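Local coordinates for regulatory protein (Bacillus megaterium, PDB 4UA1) that probably represses the mercury resistance operon when mercury is absent and, as a dimer holding mercury(II), activates its transcription while remaining on the operator DNA, at residues C12-E17 with D47-I52; E23-I28 with K67-V72; E112-N117 with E122-E127. All coordinates share one frame; numbering follows the deposited sequence.

Interaction 1 (C12-E17 with D47-I52); sequences CGVNKE and DRLHFI
Cys12 reaches across to Leu49 and His50, and its side chain adds a second partner between CB and sulfur. The CB atom meets the isobutyl branch of Leu49: Cys12 CB lies 3.8 Å from Leu49 CG and equally near CD2, an apolar contact. One bond further out, Cys12 SG still lies beside Leu49 but sits above the face of the His50 imidazole. The evidence for a sulfur-aromatic contact is that SG is 3.8 Å from the ring centroid and only 10° off the ring normal; the closest single ring atom is His50 NE2, at 3.7 Å from Cys12 SG. With SG opposite the carbonyl carbon (chi1 -72°), the sulfur is carried away from the loop backbone and onto the helix. His50 leaves its helix at a slant and, with CG anti to the carbonyl carbon (chi1 -85°), lays one face of the imidazole against the thiol. Leu49 also touches a second loop residue through its other methyl, with Val14 CG2 at 4.2 Å from Leu49 CD1. No hydrogen bond joins the two segments, so the contact rests on apolar contacts and the sulfur-aromatic approach. The loop 12-17 leads directly into helix 18-22 and probably corresponds to the turn of the helix-turn-helix in the MerR-type DNA-binding domain. Helix 44-57 thus meets that turn with Leu49 and His50, while Arg48, Phe51 and Ile52 pack on Leu69 of helix 62-74, and Met130 of the second subunit packs against His50.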
# COMPACT_ATOMS: atom_id res chain seq x y z
N CYS B 12 -1.59 20.31 -10.73
CA CYS B 12 -2.33 19.07 -10.81
C CYS B 12 -2.11 18.30 -9.51
O CYS B 12 -2.56 17.16 -9.39
CB CYS B 12 -1.86 18.23 -12.00
SG CYS B 12 -2.35 18.87 -13.60
N GLY B 13 -1.40 18.90 -8.57
CA GLY B 13 -1.09 18.25 -7.31
C GLY B 13 0.05 17.24 -7.39
O GLY B 13 0.06 16.25 -6.68
N VAL B 14 0.99 17.48 -8.29
CA VAL B 14 2.15 16.60 -8.46
C VAL B 14 3.44 17.42 -8.33
O VAL B 14 3.57 18.48 -8.96
CB VAL B 14 2.09 15.88 -9.84
CG1 VAL B 14 3.16 14.79 -9.96
CG2 VAL B 14 0.72 15.28 -10.06
N ASN B 15 4.38 16.98 -7.49
CA ASN B 15 5.64 17.74 -7.35
C ASN B 15 6.51 17.56 -8.59
O ASN B 15 6.36 16.57 -9.31
CB ASN B 15 6.41 17.35 -6.07
CG ASN B 15 6.75 15.88 -6.00
OD1 ASN B 15 7.23 15.29 -6.98
ND2 ASN B 15 6.56 15.28 -4.83
N LYS B 16 7.46 18.49 -8.79
CA LYS B 16 7.96 18.75 -10.12
C LYS B 16 8.57 17.46 -10.65
O LYS B 16 9.59 16.96 -10.15
CB LYS B 16 8.97 19.90 -10.10
N GLU B 17 7.91 16.96 -11.70
CA GLU B 17 7.99 15.55 -12.03
C GLU B 17 8.61 15.24 -13.37
O GLU B 17 7.92 15.16 -14.39
CB GLU B 17 6.59 14.98 -12.05
CG GLU B 17 6.53 13.51 -11.81
CD GLU B 17 6.82 13.16 -10.35
OE1 GLU B 17 7.58 13.88 -9.66
OE2 GLU B 17 6.23 12.17 -9.86
N ASP B 47 -4.27 18.18 -18.69
CA ASP B 47 -5.31 17.15 -18.74
C ASP B 47 -4.76 15.72 -18.56
O ASP B 47 -5.31 14.94 -17.77
CB ASP B 47 -6.11 17.30 -20.04
CG ASP B 47 -6.93 18.62 -20.07
OD1 ASP B 47 -7.20 19.17 -18.98
OD2 ASP B 47 -7.28 19.10 -21.17
N ARG B 48 -3.68 15.38 -19.28
CA ARG B 48 -3.12 14.04 -19.18
C ARG B 48 -2.61 13.79 -17.77
O ARG B 48 -2.74 12.69 -17.23
CB ARG B 48 -2.01 13.81 -20.19
CG ARG B 48 -1.49 12.39 -20.13
CD ARG B 48 -0.62 12.03 -21.30
NE ARG B 48 -1.44 11.47 -22.37
CZ ARG B 48 -1.22 10.32 -22.99
NH1 ARG B 48 -0.16 9.59 -22.69
NH2 ARG B 48 -2.04 9.93 -23.95
N LEU B 49 -2.04 14.81 -17.17
CA LEU B 49 -1.56 14.73 -15.82
C LEU B 49 -2.70 14.64 -14.79
O LEU B 49 -2.55 13.95 -13.78
CB LEU B 49 -0.65 15.92 -15.53
CG LEU B 49 0.20 15.91 -14.26
CD1 LEU B 49 1.00 14.66 -14.23
CD2 LEU B 49 1.10 17.15 -14.21
N HIS B 50 -3.82 15.34 -15.02
CA HIS B 50 -5.01 15.15 -14.17
C HIS B 50 -5.45 13.70 -14.22
O HIS B 50 -5.65 13.05 -13.19
CB HIS B 50 -6.19 16.04 -14.58
CG HIS B 50 -6.14 17.41 -13.99
ND1 HIS B 50 -6.12 17.63 -12.63
CD2 HIS B 50 -6.08 18.63 -14.57
CE1 HIS B 50 -6.06 18.93 -12.40
NE2 HIS B 50 -6.03 19.56 -13.56
N PHE B 51 -5.59 13.23 -15.46
CA PHE B 51 -6.03 11.88 -15.75
C PHE B 51 -5.15 10.87 -14.98
O PHE B 51 -5.64 9.95 -14.30
CB PHE B 51 -5.96 11.65 -17.26
CG PHE B 51 -6.43 10.29 -17.70
CD1 PHE B 51 -7.52 9.68 -17.08
CD2 PHE B 51 -5.80 9.62 -18.73
CE1 PHE B 51 -7.96 8.43 -17.48
CE2 PHE B 51 -6.23 8.37 -19.14
CZ PHE B 51 -7.30 7.77 -18.51
N ILE B 52 -3.83 11.06 -15.07
CA ILE B 52 -2.90 10.14 -14.46
C ILE B 52 -3.01 10.19 -12.94
O ILE B 52 -3.10 9.15 -12.26
CB ILE B 52 -1.47 10.45 -14.91
CG1 ILE B 52 -1.29 10.04 -16.37
CG2 ILE B 52 -0.47 9.72 -14.05
CD1 ILE B 52 -0.09 10.64 -17.01

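Interaction 2 (E23-I28 with K67-V72); sequences ERLGLI and KLLGVV
Leu25 and Leu69 supply the apolar part of this contact, and Arg24 with Gly70 the polar-ended part. Leu25 CD2 and Leu69 CD1 approach to 4.0 Å, one methyl from each side chain, and the two side chains cross at about a right angle. Beside them, the guanidinium of Arg24 meets the helix edge-on: Gly70 N lies in its plane, 3.6 Å from Arg24 NH2, and Arg24 NH2 also comes close to Gly70 CA. Both nitrogens are donors, which fits with no hydrogen bond being found here; the glycine, lacking a side chain, lets the group come down onto the backbone. The charged end is held from elsewhere on the same helix, since Arg24 NH1 forms a salt bridge with Asp66. CG anti to the backbone N (chi1 158°) starts the arginine chain on its way to that helix. Arg24 is also where helix 18-22 gives way to loop: its positive phi of 78° and two bonds back into the last turn make a Schellman motif. Helix 18-22 is probably the second helix of the MerR-type helix-turn-helix, and the Schellman motif ends it where the chain passes helix 62-74. Further out, Leu25 also packs on Leu62 and Asp66, and its carbonyl oxygen takes a weak hydrogen bond from Arg48 of helix 44-57. The neighbouring Leu68 packs on Met82 and Phe85 of helix 78-112.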
# COMPACT_ATOMS: atom_id res chain seq x y z
N GLU B 23 9.46 8.61 -18.09
CA GLU B 23 8.78 7.34 -18.35
C GLU B 23 7.84 7.35 -19.53
O GLU B 23 7.14 6.37 -19.73
CB GLU B 23 7.99 6.88 -17.13
CG GLU B 23 8.84 6.20 -16.11
CD GLU B 23 8.16 6.11 -14.78
OE1 GLU B 23 6.98 6.53 -14.70
OE2 GLU B 23 8.81 5.66 -13.81
N ARG B 24 7.78 8.46 -20.27
CA ARG B 24 6.93 8.61 -21.47
C ARG B 24 5.44 8.87 -21.14
O ARG B 24 4.65 9.17 -22.03
CB ARG B 24 7.09 7.39 -22.39
CG ARG B 24 5.96 7.09 -23.38
CD ARG B 24 5.75 5.58 -23.51
NE ARG B 24 4.57 5.28 -24.31
CZ ARG B 24 3.36 5.02 -23.82
NH1 ARG B 24 3.14 5.02 -22.51
NH2 ARG B 24 2.36 4.76 -24.65
N LEU B 25 5.08 8.84 -19.87
CA LEU B 25 3.69 9.10 -19.48
C LEU B 25 3.26 10.53 -19.82
O LEU B 25 2.19 10.76 -20.39
CB LEU B 25 3.48 8.85 -17.99
CG LEU B 25 3.71 7.43 -17.49
CD1 LEU B 25 3.56 7.44 -15.99
CD2 LEU B 25 2.77 6.43 -18.14
N GLY B 26 4.10 11.48 -19.44
CA GLY B 26 3.84 12.87 -19.74
C GLY B 26 4.62 13.25 -20.97
O GLY B 26 5.63 12.66 -21.28
N LEU B 27 4.18 14.29 -21.64
CA LEU B 27 4.83 14.69 -22.86
C LEU B 27 6.12 15.43 -22.54
O LEU B 27 6.41 15.71 -21.37
CB LEU B 27 3.86 15.57 -23.60
CG LEU B 27 3.99 15.62 -25.09
CD1 LEU B 27 3.74 14.20 -25.52
CD2 LEU B 27 2.89 16.51 -25.58
N ILE B 28 6.90 15.83 -23.55
CA ILE B 28 8.06 16.68 -23.24
C ILE B 28 7.68 18.14 -23.43
O ILE B 28 6.95 18.49 -24.35
CB ILE B 28 9.30 16.30 -24.09
CG1 ILE B 28 10.59 16.44 -23.28
CG2 ILE B 28 9.29 16.93 -25.47
CD1 ILE B 28 11.86 15.91 -23.99
N LYS B 67 0.70 0.97 -19.53
CA LYS B 67 0.10 0.07 -20.50
C LYS B 67 -1.16 0.69 -21.09
O LYS B 67 -1.27 0.91 -22.31
CB LYS B 67 -0.20 -1.29 -19.86
N LEU B 68 -2.09 1.04 -20.19
CA LEU B 68 -3.38 1.60 -20.55
C LEU B 68 -3.21 2.75 -21.52
O LEU B 68 -3.87 2.79 -22.55
CB LEU B 68 -4.11 2.07 -19.28
CG LEU B 68 -5.44 2.85 -19.33
CD1 LEU B 68 -6.19 2.75 -17.99
CD2 LEU B 68 -5.23 4.33 -19.66
N LEU B 69 -2.31 3.67 -21.19
CA LEU B 69 -2.10 4.82 -22.04
C LEU B 69 -1.57 4.42 -23.42
O LEU B 69 -1.96 5.01 -24.42
CB LEU B 69 -1.15 5.82 -21.37
CG LEU B 69 -1.75 6.76 -20.33
CD1 LEU B 69 -0.67 7.67 -19.76
CD2 LEU B 69 -2.88 7.59 -20.96
N GLY B 70 -0.71 3.40 -23.47
CA GLY B 70 -0.25 2.92 -24.77
C GLY B 70 -1.38 2.43 -25.65
O GLY B 70 -1.49 2.80 -26.84
N VAL B 71 -2.23 1.60 -25.05
CA VAL B 71 -3.38 1.04 -25.74
C VAL B 71 -4.38 2.12 -26.19
O VAL B 71 -4.71 2.21 -27.38
CB VAL B 71 -4.09 -0.01 -24.84
CG1 VAL B 71 -5.33 -0.54 -25.50
CG2 VAL B 71 -3.13 -1.15 -24.56
N VAL B 72 -4.84 2.95 -25.26
CA VAL B 72 -5.83 3.96 -25.64
C VAL B 72 -5.25 4.89 -26.70
O VAL B 72 -5.91 5.17 -27.70
CB VAL B 72 -6.30 4.81 -24.43
CG1 VAL B 72 -7.33 5.84 -24.89
CG2 VAL B 72 -6.88 3.94 -23.33

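Interaction 3 (E112-N117 with E122-E127); sequences ERCPEN and ECPIIE. With HG (mercury (II) ion), chain D.
Cys114 and Pro124 bring the two backbones nearest, with 5.9 Å between their CA atoms, where the loop 112-117 runs past the start of helix 124-130. A mercury(II) ion joins the segments: Cys114 SG and Cys123 SG each lie 2.5 Å from it, and the S-Hg-S angle is about 125°. A third ligand, Cys79 SG of the second subunit, completes a set of three thiolates, as in the trigonal site of MerR proteins. With its SG anti to the backbone N (chi1 169°), Cys123 turns the sulfur to the mercury; from the N-cap position this sulfur also accepts a weak hydrogen bond from Ile126 N, which may help to orient the thiolate. Ile125 CG1 rests 3.8 Å from Cys114 SG. Pro124 adds apolar contacts: Pro124 CG meets Pro115 CD at 3.8 Å, the two pyrrolidine rings touching through these carbons, and Pro124 CB touches Arg113 CB at the same distance. The contact thus sets the loop that follows helix 78-112 against the first turn of helix 124-130, while Tyr83, Thr86 and Met82 of the second subunit pack against Cys114, Ile125 and Cys123.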
# COMPACT_ATOMS: atom_id res chain seq x y z
N GLU B 112 -9.43 -14.18 19.32
CA GLU B 112 -10.35 -15.12 19.94
C GLU B 112 -9.58 -16.19 20.66
O GLU B 112 -10.15 -16.96 21.43
CB GLU B 112 -11.32 -15.70 18.92
CG GLU B 112 -12.23 -14.61 18.41
CD GLU B 112 -13.04 -15.00 17.18
OE1 GLU B 112 -12.98 -16.18 16.78
OE2 GLU B 112 -13.74 -14.11 16.62
N ARG B 113 -8.28 -16.28 20.38
CA ARG B 113 -7.48 -17.22 21.17
C ARG B 113 -7.32 -16.78 22.64
O ARG B 113 -6.97 -17.61 23.48
CB ARG B 113 -6.09 -17.45 20.56
CG ARG B 113 -6.13 -18.06 19.17
CD ARG B 113 -4.75 -18.12 18.51
NE ARG B 113 -4.23 -19.44 18.83
CZ ARG B 113 -4.10 -20.42 17.95
NH1 ARG B 113 -4.35 -20.23 16.66
NH2 ARG B 113 -3.66 -21.60 18.37
N CYS B 114 -7.57 -15.50 22.97
CA CYS B 114 -7.21 -14.99 24.31
C CYS B 114 -8.14 -15.48 25.38
O CYS B 114 -9.31 -15.67 25.13
CB CYS B 114 -7.18 -13.46 24.35
SG CYS B 114 -5.85 -12.75 23.41
N PRO B 115 -7.61 -15.73 26.58
CA PRO B 115 -8.44 -16.19 27.70
C PRO B 115 -9.32 -15.09 28.30
O PRO B 115 -9.23 -13.93 27.92
CB PRO B 115 -7.40 -16.68 28.72
CG PRO B 115 -6.15 -15.93 28.39
CD PRO B 115 -6.17 -15.74 26.89
N GLU B 116 -10.18 -15.48 29.24
CA GLU B 116 -11.05 -14.55 29.94
C GLU B 116 -10.25 -13.53 30.75
O GLU B 116 -10.45 -12.32 30.63
CB GLU B 116 -12.03 -15.30 30.84
CG GLU B 116 -12.76 -14.42 31.84
CD GLU B 116 -13.69 -15.21 32.75
OE1 GLU B 116 -13.82 -16.44 32.54
OE2 GLU B 116 -14.28 -14.60 33.68
N ASN B 117 -9.32 -14.03 31.55
CA ASN B 117 -8.44 -13.15 32.30
C ASN B 117 -7.20 -12.84 31.47
O ASN B 117 -6.33 -13.69 31.27
CB ASN B 117 -8.04 -13.78 33.64
CG ASN B 117 -6.92 -13.01 34.34
OD1 ASN B 117 -6.80 -11.78 34.20
ND2 ASN B 117 -6.07 -13.74 35.06
N GLU B 122 1.58 -14.40 29.45
CA GLU B 122 1.40 -15.22 28.28
C GLU B 122 0.18 -14.83 27.45
O GLU B 122 -0.96 -15.02 27.83
CB GLU B 122 1.36 -16.69 28.70
CG GLU B 122 2.66 -17.07 29.36
CD GLU B 122 2.70 -16.97 30.89
OE1 GLU B 122 1.81 -16.36 31.53
OE2 GLU B 122 3.70 -17.46 31.45
N CYS B 123 0.46 -14.35 26.25
CA CYS B 123 -0.59 -14.01 25.32
C CYS B 123 -0.55 -14.98 24.15
O CYS B 123 0.46 -15.07 23.46
CB CYS B 123 -0.44 -12.58 24.84
SG CYS B 123 -1.51 -12.25 23.49
N PRO B 124 -1.65 -15.73 23.95
CA PRO B 124 -1.74 -16.69 22.83
C PRO B 124 -1.49 -16.03 21.46
O PRO B 124 -1.02 -16.69 20.54
CB PRO B 124 -3.18 -17.23 22.93
CG PRO B 124 -3.57 -17.00 24.37
CD PRO B 124 -2.86 -15.72 24.78
N ILE B 125 -1.80 -14.73 21.36
CA ILE B 125 -1.54 -14.01 20.13
C ILE B 125 -0.03 -14.01 19.91
O ILE B 125 0.46 -14.44 18.86
CB ILE B 125 -2.05 -12.56 20.17
CG1 ILE B 125 -3.57 -12.50 20.41
CG2 ILE B 125 -1.71 -11.83 18.86
CD1 ILE B 125 -4.15 -11.05 20.37
N ILE B 126 0.70 -13.53 20.91
CA ILE B 126 2.14 -13.41 20.80
C ILE B 126 2.79 -14.78 20.63
O ILE B 126 3.66 -14.97 19.79
CB ILE B 126 2.74 -12.70 22.02
CG1 ILE B 126 2.19 -11.27 22.11
CG2 ILE B 126 4.27 -12.67 21.92
CD1 ILE B 126 2.57 -10.54 23.39
N GLU B 127 2.34 -15.72 21.44
CA GLU B 127 2.86 -17.06 21.34
C GLU B 127 2.64 -17.61 19.95
O GLU B 127 3.58 -18.17 19.37
CB GLU B 127 2.22 -17.96 22.38
CG GLU B 127 2.57 -17.55 23.80
CD GLU B 127 1.77 -18.31 24.83
OE1 GLU B 127 2.21 -18.33 26.00
OE2 GLU B 127 0.69 -18.85 24.49
HG HG D . -3.73 -12.34 24.58

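Overall arrangement
Interactions 1 and 2 belong to one DNA-binding domain and touch where helices 44-57 and 62-74 meet; the segments of interactions 1 and 2 alternate along the chain. Each sets a loop flanking helix 18-22 against one of those two helices. Interaction 3 lies on the opposite side of the chain's centre, its nearest atoms about 37 Å from interaction 1 and about 39 Å from interaction 2, yet interactions 1 and 3 both touch the second subunit. All three are partly buried, with an exposed arginine at the margin of interactions 2 and 3. Sulfur distinguishes the chemistry: one thiol over an imidazole in interaction 1, none in interaction 2, two metal ligands in interaction 3.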